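Local coordinates for TRAP dicarboxylate transporter, DctP subunit (Ochrobactrum anthropi, PDB 4P47), which probably binds a solute, perhaps a dicarboxylate, in the periplasm for a TRAP transporter, and in this crystal holds its own C-terminus in the ligand pocket, at residues Lys33-Ala37 against Met48-Ala52; Pro127-Leu132 against Thr323-Leu327; Leu141-Trp147 against Gln240-Lys246. All coordinates share one frame; numbering follows the deposited sequence.

Interaction 1: Lys33-Ala37 against Met48-Ala52; sequences KFAAA and MEKFA
M48 lays its thioether end over one face of the F34 ring, and F51, one helical turn further on, meets the same ring at F34 CD2 and CE2. M48 CE stands 4.0 Å from the centroid of the F34 ring, only 16° off the normal, a CH-pi contact. SD, also above that face but more distant, makes this a Met-aromatic pair. The bend of the M48 chain at its last torsion (chi3 74°) turns the methyl back over the ring, where CE also reaches F34 O at 3.3 Å. The same thioether packs on A36, with M48 SD 3.5 Å from A36 CB. F34 and F51 form an offset edge-to-face pair, planes 82° apart, in which F34 directs its edge at the F51 face; F34 CE2 and F51 CD2 come within 3.6 Å. An alanine in place of F34 is likely to leave the M48 methyl without its aromatic surface and F51 without its edge partner, opening a gap between strand and helix. All the touching residues are buried, and no hydrogen bond crosses: the hold is packing of apolar and aromatic side chains. M90 and V92 of strand 90-94 and V65 of strand 63-68 press on F34 as well, while F51 leans on I260, A263 and A267 of helix 254-288. The outer side is looser. E49 and K50, on helix 43-58, are partly exposed and do not reach 33-37, K50 instead making a cation-pi contact with Y270. Strand 33-35 and helix 48-52 run nearly antiparallel, 10.8 Å between axes, as the first strand and helix of a beta-alpha-beta unit whose second strand, 63-68, lies parallel beside the first.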
loop_
_atom_site.group_PDB
_atom_site.type_symbol
_atom_site.label_atom_id
_atom_site.label_comp_id
_atom_site.label_asym_id
_atom_site.label_seq_id
_atom_site.Cartn_x
_atom_site.Cartn_y
_atom_site.Cartn_z
ATOM N N LYS A 33 -19.337 -5.909 -10.343
ATOM C CA LYS A 33 -19.369 -5.361 -8.993
ATOM C C LYS A 33 -17.928 -5.162 -8.532
ATOM O O LYS A 33 -17.135 -6.092 -8.585
ATOM C CB LYS A 33 -20.117 -6.308 -8.051
ATOM C CG LYS A 33 -21.553 -6.580 -8.474
ATOM C CD LYS A 33 -22.285 -7.544 -7.530
ATOM C CE LYS A 33 -23.720 -7.815 -7.986
ATOM N NZ LYS A 33 -24.493 -8.658 -7.023
ATOM N N PHE A 34 -17.600 -3.952 -8.086
ATOM C CA PHE A 34 -16.231 -3.571 -7.738
ATOM C C PHE A 34 -16.248 -3.060 -6.306
ATOM O O PHE A 34 -16.757 -1.965 -6.032
ATOM C CB PHE A 34 -15.784 -2.484 -8.733
ATOM C CG PHE A 34 -14.325 -2.081 -8.678
ATOM C CD1 PHE A 34 -13.430 -2.631 -7.794
ATOM C CD2 PHE A 34 -13.872 -1.149 -9.571
ATOM C CE1 PHE A 34 -12.071 -2.212 -7.783
ATOM C CE2 PHE A 34 -12.556 -0.740 -9.580
ATOM C CZ PHE A 34 -11.647 -1.278 -8.684
ATOM N N ALA A 35 -15.711 -3.873 -5.403
ATOM C CA ALA A 35 -15.778 -3.604 -3.971
ATOM C C ALA A 35 -14.455 -3.055 -3.437
ATOM O O ALA A 35 -13.381 -3.401 -3.918
ATOM C CB ALA A 35 -16.105 -4.876 -3.249
ATOM N N ALA A 36 -14.516 -2.189 -2.429
ATOM C CA ALA A 36 -13.321 -1.762 -1.715
ATOM C C ALA A 36 -13.686 -1.283 -0.331
ATOM O O ALA A 36 -14.854 -1.086 -0.019
ATOM C CB ALA A 36 -12.604 -0.652 -2.472
ATOM N N ALA A 37 -12.650 -1.046 0.469
ATOM C CA ALA A 37 -12.811 -0.640 1.868
ATOM C C ALA A 37 -13.144 0.823 2.091
ATOM O O ALA A 37 -13.894 1.134 3.007
ATOM C CB ALA A 37 -11.554 -0.971 2.615
ATOM N N MET A 48 -11.593 4.313 -8.500
ATOM C CA MET A 48 -12.661 3.397 -8.895
ATOM C C MET A 48 -13.698 4.083 -9.780
ATOM O O MET A 48 -14.193 3.504 -10.742
ATOM C CB MET A 48 -13.354 2.837 -7.659
ATOM C CG MET A 48 -12.454 1.909 -6.851
ATOM S SD MET A 48 -13.091 1.536 -5.208
ATOM C CE MET A 48 -14.417 0.397 -5.635
ATOM N N GLU A 49 -14.007 5.334 -9.465
ATOM C CA GLU A 49 -14.969 6.102 -10.256
ATOM C C GLU A 49 -14.432 6.395 -11.646
ATOM O O GLU A 49 -15.160 6.297 -12.633
ATOM C CB GLU A 49 -15.318 7.417 -9.535
ATOM C CG GLU A 49 -16.134 7.184 -8.282
ATOM C CD GLU A 49 -16.189 8.378 -7.349
ATOM O OE1 GLU A 49 -15.367 9.304 -7.491
ATOM O OE2 GLU A 49 -17.067 8.375 -6.463
ATOM N N LYS A 50 -13.148 6.731 -11.738
ATOM C CA LYS A 50 -12.515 6.927 -13.031
ATOM C C LYS A 50 -12.543 5.637 -13.848
ATOM O O LYS A 50 -12.884 5.648 -15.043
ATOM C CB LYS A 50 -11.080 7.444 -12.878
ATOM C CG LYS A 50 -10.308 7.637 -14.184
ATOM C CD LYS A 50 -10.912 8.653 -15.123
ATOM C CE LYS A 50 -10.950 10.007 -14.514
ATOM N NZ LYS A 50 -11.361 10.983 -15.572
ATOM N N PHE A 51 -12.166 4.526 -13.217
ATOM C CA PHE A 51 -12.225 3.210 -13.854
ATOM C C PHE A 51 -13.625 2.939 -14.417
ATOM O O PHE A 51 -13.791 2.558 -15.579
ATOM C CB PHE A 51 -11.802 2.127 -12.857
ATOM C CG PHE A 51 -11.987 0.733 -13.380
ATOM C CD1 PHE A 51 -11.046 0.156 -14.246
ATOM C CD2 PHE A 51 -13.106 -0.009 -13.057
ATOM C CE1 PHE A 51 -11.223 -1.117 -14.740
ATOM C CE2 PHE A 51 -13.271 -1.284 -13.553
ATOM C CZ PHE A 51 -12.316 -1.837 -14.398
ATOM N N ALA A 52 -14.641 3.120 -13.578
ATOM C CA ALA A 52 -16.024 2.844 -13.991
ATOM C C ALA A 52 -16.422 3.697 -15.197
ATOM O O ALA A 52 -17.070 3.217 -16.121
ATOM C CB ALA A 52 -16.980 3.091 -12.824
#

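Interaction 2: Pro127-Leu132 against Thr323-Leu327; sequences PFGTNL and TVDEL
Apolar packing joins F128 to L327 and T323. L327 CD1 sits almost exactly over the centre of the F128 ring, 3.7 Å from the centroid, in a CH-pi contact, while T323 CG2 comes to the ring edge, 4.0 Å from F128 CE1. With its CG anti to the backbone N (chi1 170°), F128 reaches over to L327, and V123 of helix 117-125 packs on both. L132 CD2 adds a looser touch on T323 CG2. The two short helical segments lie close to antiparallel, their axes 10.0 Å apart, so this is a helix-helix packing that ties helix 127-133 to the C-terminal helix 321-336, distant in sequence. The polar contacts gather on the more exposed side, round E326, whose extended chain carries its carboxylate to the flank of the first turn of helix 127-133. N131 ND2 gives a weak hydrogen bond to E326 OE1 at 3.2 Å, with amide and carboxylate nearly coplanar; ND2 also lies 2.9 Å from E326 OE2. One water donates both to F128 O, at 2.8 Å, and to E326 OE1, at 3.0 Å, and P127 CB rests against E326 OE2.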
loop_
_atom_site.group_PDB
_atom_site.type_symbol
_atom_site.label_atom_id
_atom_site.label_comp_id
_atom_site.label_asym_id
_atom_site.label_seq_id
_atom_site.Cartn_x
_atom_site.Cartn_y
_atom_site.Cartn_z
ATOM N N PRO A 127 9.063 -5.495 -14.001
ATOM C CA PRO A 127 9.101 -6.945 -13.853
ATOM C C PRO A 127 8.742 -7.425 -12.441
ATOM O O PRO A 127 8.072 -8.454 -12.300
ATOM C CB PRO A 127 10.553 -7.286 -14.236
ATOM C CG PRO A 127 10.896 -6.220 -15.227
ATOM C CD PRO A 127 10.261 -4.985 -14.685
ATOM N N PHE A 128 9.165 -6.709 -11.403
ATOM C CA PHE A 128 8.848 -7.146 -10.053
ATOM C C PHE A 128 7.334 -7.309 -9.867
ATOM O O PHE A 128 6.834 -8.363 -9.461
ATOM C CB PHE A 128 9.394 -6.161 -9.028
ATOM C CG PHE A 128 8.898 -6.417 -7.630
ATOM C CD1 PHE A 128 9.302 -7.543 -6.925
ATOM C CD2 PHE A 128 8.030 -5.535 -7.018
ATOM C CE1 PHE A 128 8.839 -7.778 -5.644
ATOM C CE2 PHE A 128 7.578 -5.752 -5.737
ATOM C CZ PHE A 128 7.973 -6.876 -5.050
ATOM N N GLY A 129 6.586 -6.254 -10.166
ATOM C CA GLY A 129 5.143 -6.312 -9.992
ATOM C C GLY A 129 4.474 -7.271 -10.955
ATOM O O GLY A 129 3.492 -7.944 -10.623
ATOM N N THR A 130 4.983 -7.309 -12.183
ATOM C CA THR A 130 4.416 -8.142 -13.222
ATOM C C THR A 130 4.573 -9.623 -12.910
ATOM O O THR A 130 3.642 -10.411 -13.050
ATOM C CB THR A 130 5.041 -7.782 -14.567
ATOM O OG1 THR A 130 4.763 -6.400 -14.847
ATOM C CG2 THR A 130 4.486 -8.660 -15.695
ATOM N N ASN A 131 5.744 -10.001 -12.424
ATOM C CA ASN A 131 5.992 -11.389 -12.090
ATOM C C ASN A 131 5.209 -11.850 -10.865
ATOM O O ASN A 131 4.843 -13.012 -10.767
ATOM C CB ASN A 131 7.501 -11.650 -11.942
ATOM C CG ASN A 131 8.215 -11.636 -13.268
ATOM O OD1 ASN A 131 7.603 -11.851 -14.301
ATOM N ND2 ASN A 131 9.513 -11.373 -13.245
ATOM N N LEU A 132 4.911 -10.937 -9.951
ATOM C CA LEU A 132 4.019 -11.289 -8.868
ATOM C C LEU A 132 2.637 -11.621 -9.427
ATOM O O LEU A 132 2.036 -12.626 -9.050
ATOM C CB LEU A 132 3.905 -10.155 -7.846
ATOM C CG LEU A 132 5.094 -9.971 -6.896
ATOM C CD1 LEU A 132 4.877 -8.764 -6.025
ATOM C CD2 LEU A 132 5.291 -11.215 -6.048
ATOM N N THR A 323 12.215 -14.044 -6.444
ATOM C CA THR A 323 11.520 -12.788 -6.247
ATOM C C THR A 323 12.417 -11.759 -5.545
ATOM O O THR A 323 12.540 -10.617 -6.001
ATOM C CB THR A 323 10.236 -13.019 -5.456
ATOM O OG1 THR A 323 9.350 -13.871 -6.197
ATOM C CG2 THR A 323 9.516 -11.730 -5.179
ATOM N N VAL A 324 13.099 -12.157 -4.470
ATOM C CA VAL A 324 13.920 -11.194 -3.729
ATOM C C VAL A 324 15.121 -10.673 -4.536
ATOM O O VAL A 324 15.410 -9.476 -4.508
ATOM C CB VAL A 324 14.364 -11.790 -2.382
ATOM C CG1 VAL A 324 15.291 -10.841 -1.648
ATOM C CG2 VAL A 324 13.146 -12.105 -1.536
ATOM N N ASP A 325 15.846 -11.553 -5.227
ATOM C CA ASP A 325 16.995 -11.109 -6.015
ATOM C C ASP A 325 16.605 -10.112 -7.086
ATOM O O ASP A 325 17.299 -9.100 -7.291
ATOM C CB ASP A 325 17.674 -12.287 -6.713
ATOM C CG ASP A 325 18.383 -13.221 -5.757
ATOM O OD1 ASP A 325 18.699 -12.832 -4.614
ATOM O OD2 ASP A 325 18.643 -14.362 -6.185
ATOM N N GLU A 326 15.497 -10.389 -7.772
ATOM C CA GLU A 326 14.982 -9.497 -8.815
ATOM C C GLU A 326 14.645 -8.125 -8.232
ATOM O O GLU A 326 15.030 -7.077 -8.774
ATOM C CB GLU A 326 13.738 -10.110 -9.462
ATOM C CG GLU A 326 12.965 -9.150 -10.387
ATOM C CD GLU A 326 11.829 -9.832 -11.149
ATOM O OE1 GLU A 326 10.862 -10.303 -10.508
ATOM O OE2 GLU A 326 11.907 -9.895 -12.397
ATOM N N LEU A 327 13.930 -8.139 -7.118
ATOM C CA LEU A 327 13.576 -6.913 -6.415
ATOM C C LEU A 327 14.829 -6.120 -6.039
ATOM O O LEU A 327 14.933 -4.919 -6.317
ATOM C CB LEU A 327 12.766 -7.263 -5.173
ATOM C CG LEU A 327 12.380 -6.100 -4.266
ATOM C CD1 LEU A 327 11.562 -5.058 -5.031
ATOM C CD2 LEU A 327 11.619 -6.602 -3.066
HETATM O O HOH W 1 8.452 -10.512 -8.720
#

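Interaction 3: Leu141-Trp147 against Gln240-Lys246; sequences LIGLAYW and QIVMISK
W147 takes V242 CG2 over one face of its indole: the methyl is 3.4 Å from the centroid of the five-membered ring and 10° off its normal, a tight CH-pi contact. With V242 CG1 anti to the backbone N (chi1 -180°), CG2 is the branch left to lie over the indole. The Y146 ring, on the sheet face it shares with I241, has Q240 O near its plane at the edge and runs side by side with I241, Y146 CE1 lying 3.9 Å from I241 CD1. On the W147 face, farther along, I244 CG2 fits between I142 CB, at 3.6 Å, and the L144 side chain. The strands are antiparallel. I142 with I244 and W147 with Q240 are hydrogen-bonded pairs, G143 with M243 and Y146 with I241 non-hydrogen-bonded ones. Between these pairs L144 and A145 together face V242 in a classic beta bulge: L144 N donates to V242 O (2.8 Å) and V242 N to A145 O (2.9 Å), whereas A145 N is buried without a partner. The polar ends find partners outside the two strands: the Y146 hydroxyl at G129, the Q240 amide at N94 and Q44, and K246 NZ at D250 in a salt bridge. Strand 229-245 bonds along its other edge to strand 90-94; helix 76-85 packs on L141 and M243, and helix 254-288 on L144 and W147.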
loop_
_atom_site.group_PDB
_atom_site.type_symbol
_atom_site.label_atom_id
_atom_site.label_comp_id
_atom_site.label_asym_id
_atom_site.label_seq_id
_atom_site.Cartn_x
_atom_site.Cartn_y
_atom_site.Cartn_z
ATOM N N LEU A 141 -7.510 -15.733 -9.339
ATOM C CA LEU A 141 -7.447 -14.262 -9.365
ATOM C C LEU A 141 -6.670 -13.790 -10.585
ATOM O O LEU A 141 -5.709 -14.432 -10.987
ATOM C CB LEU A 141 -6.753 -13.768 -8.099
ATOM C CG LEU A 141 -7.491 -14.092 -6.797
ATOM C CD1 LEU A 141 -6.583 -13.886 -5.611
ATOM C CD2 LEU A 141 -8.767 -13.231 -6.657
ATOM N N ILE A 142 -7.073 -12.664 -11.159
ATOM C CA ILE A 142 -6.334 -12.021 -12.229
ATOM C C ILE A 142 -5.948 -10.618 -11.765
ATOM O O ILE A 142 -6.824 -9.807 -11.407
ATOM C CB ILE A 142 -7.219 -11.873 -13.490
ATOM C CG1 ILE A 142 -7.776 -13.234 -13.927
ATOM C CG2 ILE A 142 -6.463 -11.199 -14.628
ATOM C CD1 ILE A 142 -6.735 -14.253 -14.353
ATOM N N GLY A 143 -4.658 -10.307 -11.799
ATOM C CA GLY A 143 -4.181 -8.971 -11.469
ATOM C C GLY A 143 -4.242 -8.043 -12.670
ATOM O O GLY A 143 -3.833 -8.391 -13.782
ATOM N N LEU A 144 -4.774 -6.850 -12.491
ATOM C CA LEU A 144 -4.918 -5.893 -13.584
ATOM C C LEU A 144 -3.921 -4.730 -13.530
ATOM O O LEU A 144 -3.382 -4.322 -14.557
ATOM C CB LEU A 144 -6.348 -5.351 -13.597
ATOM C CG LEU A 144 -7.445 -6.370 -13.882
ATOM C CD1 LEU A 144 -8.806 -5.737 -13.693
ATOM C CD2 LEU A 144 -7.301 -6.925 -15.315
ATOM N N ALA A 145 -3.665 -4.186 -12.345
ATOM C CA ALA A 145 -2.810 -3.014 -12.185
ATOM C C ALA A 145 -2.520 -2.839 -10.711
ATOM O O ALA A 145 -3.234 -3.377 -9.856
ATOM C CB ALA A 145 -3.484 -1.757 -12.737
ATOM N N TYR A 146 -1.466 -2.093 -10.420
ATOM C CA TYR A 146 -1.203 -1.614 -9.082
ATOM C C TYR A 146 -1.580 -0.144 -8.983
ATOM O O TYR A 146 -1.224 0.656 -9.848
ATOM C CB TYR A 146 0.273 -1.799 -8.708
ATOM C CG TYR A 146 0.713 -3.229 -8.656
ATOM C CD1 TYR A 146 0.456 -4.006 -7.544
ATOM C CD2 TYR A 146 1.399 -3.812 -9.706
ATOM C CE1 TYR A 146 0.845 -5.330 -7.477
ATOM C CE2 TYR A 146 1.809 -5.126 -9.636
ATOM C CZ TYR A 146 1.538 -5.873 -8.521
ATOM O OH TYR A 146 1.939 -7.198 -8.427
ATOM N N TRP A 147 -2.332 0.191 -7.938
ATOM C CA TRP A 147 -2.660 1.572 -7.612
ATOM C C TRP A 147 -1.951 1.899 -6.282
ATOM O O TRP A 147 -1.191 1.069 -5.763
ATOM C CB TRP A 147 -4.167 1.746 -7.465
ATOM C CG TRP A 147 -4.994 1.596 -8.720
ATOM C CD1 TRP A 147 -4.573 1.270 -9.973
ATOM C CD2 TRP A 147 -6.401 1.771 -8.798
ATOM N NE1 TRP A 147 -5.646 1.254 -10.838
ATOM C CE2 TRP A 147 -6.783 1.548 -10.125
ATOM C CE3 TRP A 147 -7.392 2.076 -7.848
ATOM C CZ2 TRP A 147 -8.116 1.623 -10.530
ATOM C CZ3 TRP A 147 -8.695 2.168 -8.249
ATOM C CH2 TRP A 147 -9.054 1.923 -9.569
ATOM N N GLN A 240 -1.617 -0.934 -3.811
ATOM C CA GLN A 240 -2.829 -1.719 -3.904
ATOM C C GLN A 240 -2.834 -2.471 -5.209
ATOM O O GLN A 240 -2.205 -2.042 -6.201
ATOM C CB GLN A 240 -4.058 -0.857 -3.764
ATOM C CG GLN A 240 -4.045 -0.124 -2.440
ATOM C CD GLN A 240 -5.413 0.136 -1.919
ATOM O OE1 GLN A 240 -6.310 0.555 -2.658
ATOM N NE2 GLN A 240 -5.596 -0.100 -0.633
ATOM N N ILE A 241 -3.442 -3.634 -5.225
ATOM C CA ILE A 241 -3.595 -4.375 -6.469
ATOM C C ILE A 241 -5.076 -4.418 -6.821
ATOM O O ILE A 241 -5.955 -4.701 -5.985
ATOM C CB ILE A 241 -2.969 -5.782 -6.389
ATOM C CG1 ILE A 241 -3.082 -6.485 -7.736
ATOM C CG2 ILE A 241 -3.589 -6.596 -5.273
ATOM C CD1 ILE A 241 -2.251 -7.754 -7.825
ATOM N N VAL A 242 -5.365 -4.096 -8.081
ATOM C CA VAL A 242 -6.698 -4.220 -8.644
ATOM C C VAL A 242 -6.815 -5.593 -9.274
ATOM O O VAL A 242 -5.978 -5.972 -10.115
ATOM C CB VAL A 242 -6.924 -3.150 -9.728
ATOM C CG1 VAL A 242 -8.327 -3.265 -10.328
ATOM C CG2 VAL A 242 -6.698 -1.735 -9.165
ATOM N N MET A 243 -7.820 -6.345 -8.845
ATOM C CA MET A 243 -8.015 -7.716 -9.276
ATOM C C MET A 243 -9.409 -7.952 -9.790
ATOM O O MET A 243 -10.379 -7.271 -9.413
ATOM C CB MET A 243 -7.786 -8.664 -8.101
ATOM C CG MET A 243 -6.348 -8.711 -7.632
ATOM S SD MET A 243 -6.064 -9.635 -6.090
ATOM C CE MET A 243 -6.992 -8.622 -4.917
ATOM N N ILE A 244 -9.513 -8.964 -10.646
ATOM C CA ILE A 244 -10.779 -9.436 -11.140
ATOM C C ILE A 244 -10.843 -10.963 -10.974
ATOM O O ILE A 244 -9.831 -11.653 -11.073
ATOM C CB ILE A 244 -10.992 -8.937 -12.609
ATOM C CG1 ILE A 244 -12.393 -9.260 -13.106
ATOM C CG2 ILE A 244 -9.932 -9.487 -13.572
ATOM C CD1 ILE A 244 -12.780 -8.427 -14.304
ATOM N N SER A 245 -12.036 -11.459 -10.670
ATOM C CA SER A 245 -12.278 -12.889 -10.488
ATOM C C SER A 245 -11.920 -13.668 -11.762
ATOM O O SER A 245 -12.383 -13.333 -12.846
ATOM C CB SER A 245 -13.745 -13.108 -10.126
ATOM O OG SER A 245 -14.122 -14.477 -10.194
ATOM N N LYS A 246 -11.101 -14.710 -11.653
ATOM C CA LYS A 246 -10.786 -15.521 -12.839
ATOM C C LYS A 246 -12.029 -16.226 -13.412
ATOM O O LYS A 246 -12.170 -16.338 -14.627
ATOM C CB LYS A 246 -9.686 -16.531 -12.540
ATOM C CG LYS A 246 -9.303 -17.406 -13.734
ATOM C CD LYS A 246 -8.058 -18.225 -13.437
ATOM C CE LYS A 246 -7.574 -18.975 -14.685
ATOM N NZ LYS A 246 -8.601 -19.938 -15.178
#

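In the fold
Interactions 1 and 3 belong to one packed region, their centres about 12 Å apart and both reaching the same sheet. W147 joins them: its CZ3 lies 3.6 Å from M48 N, and its CH2 approaches F34 and F51, while V242 CG1 also touches the F34 ring. Interaction 2 is farther out, its centre about 16 Å from that of interaction 3 and about 26 Å from that of interaction 1, which it does not touch. Its link to the sheet is Y146 OH, 2.8 Å from G129 O in a probable hydrogen bond, with L132 CB packed beside that hydroxyl. In this crystal the C-terminus is bound in the ligand pocket; the three contacts are packing within the fold.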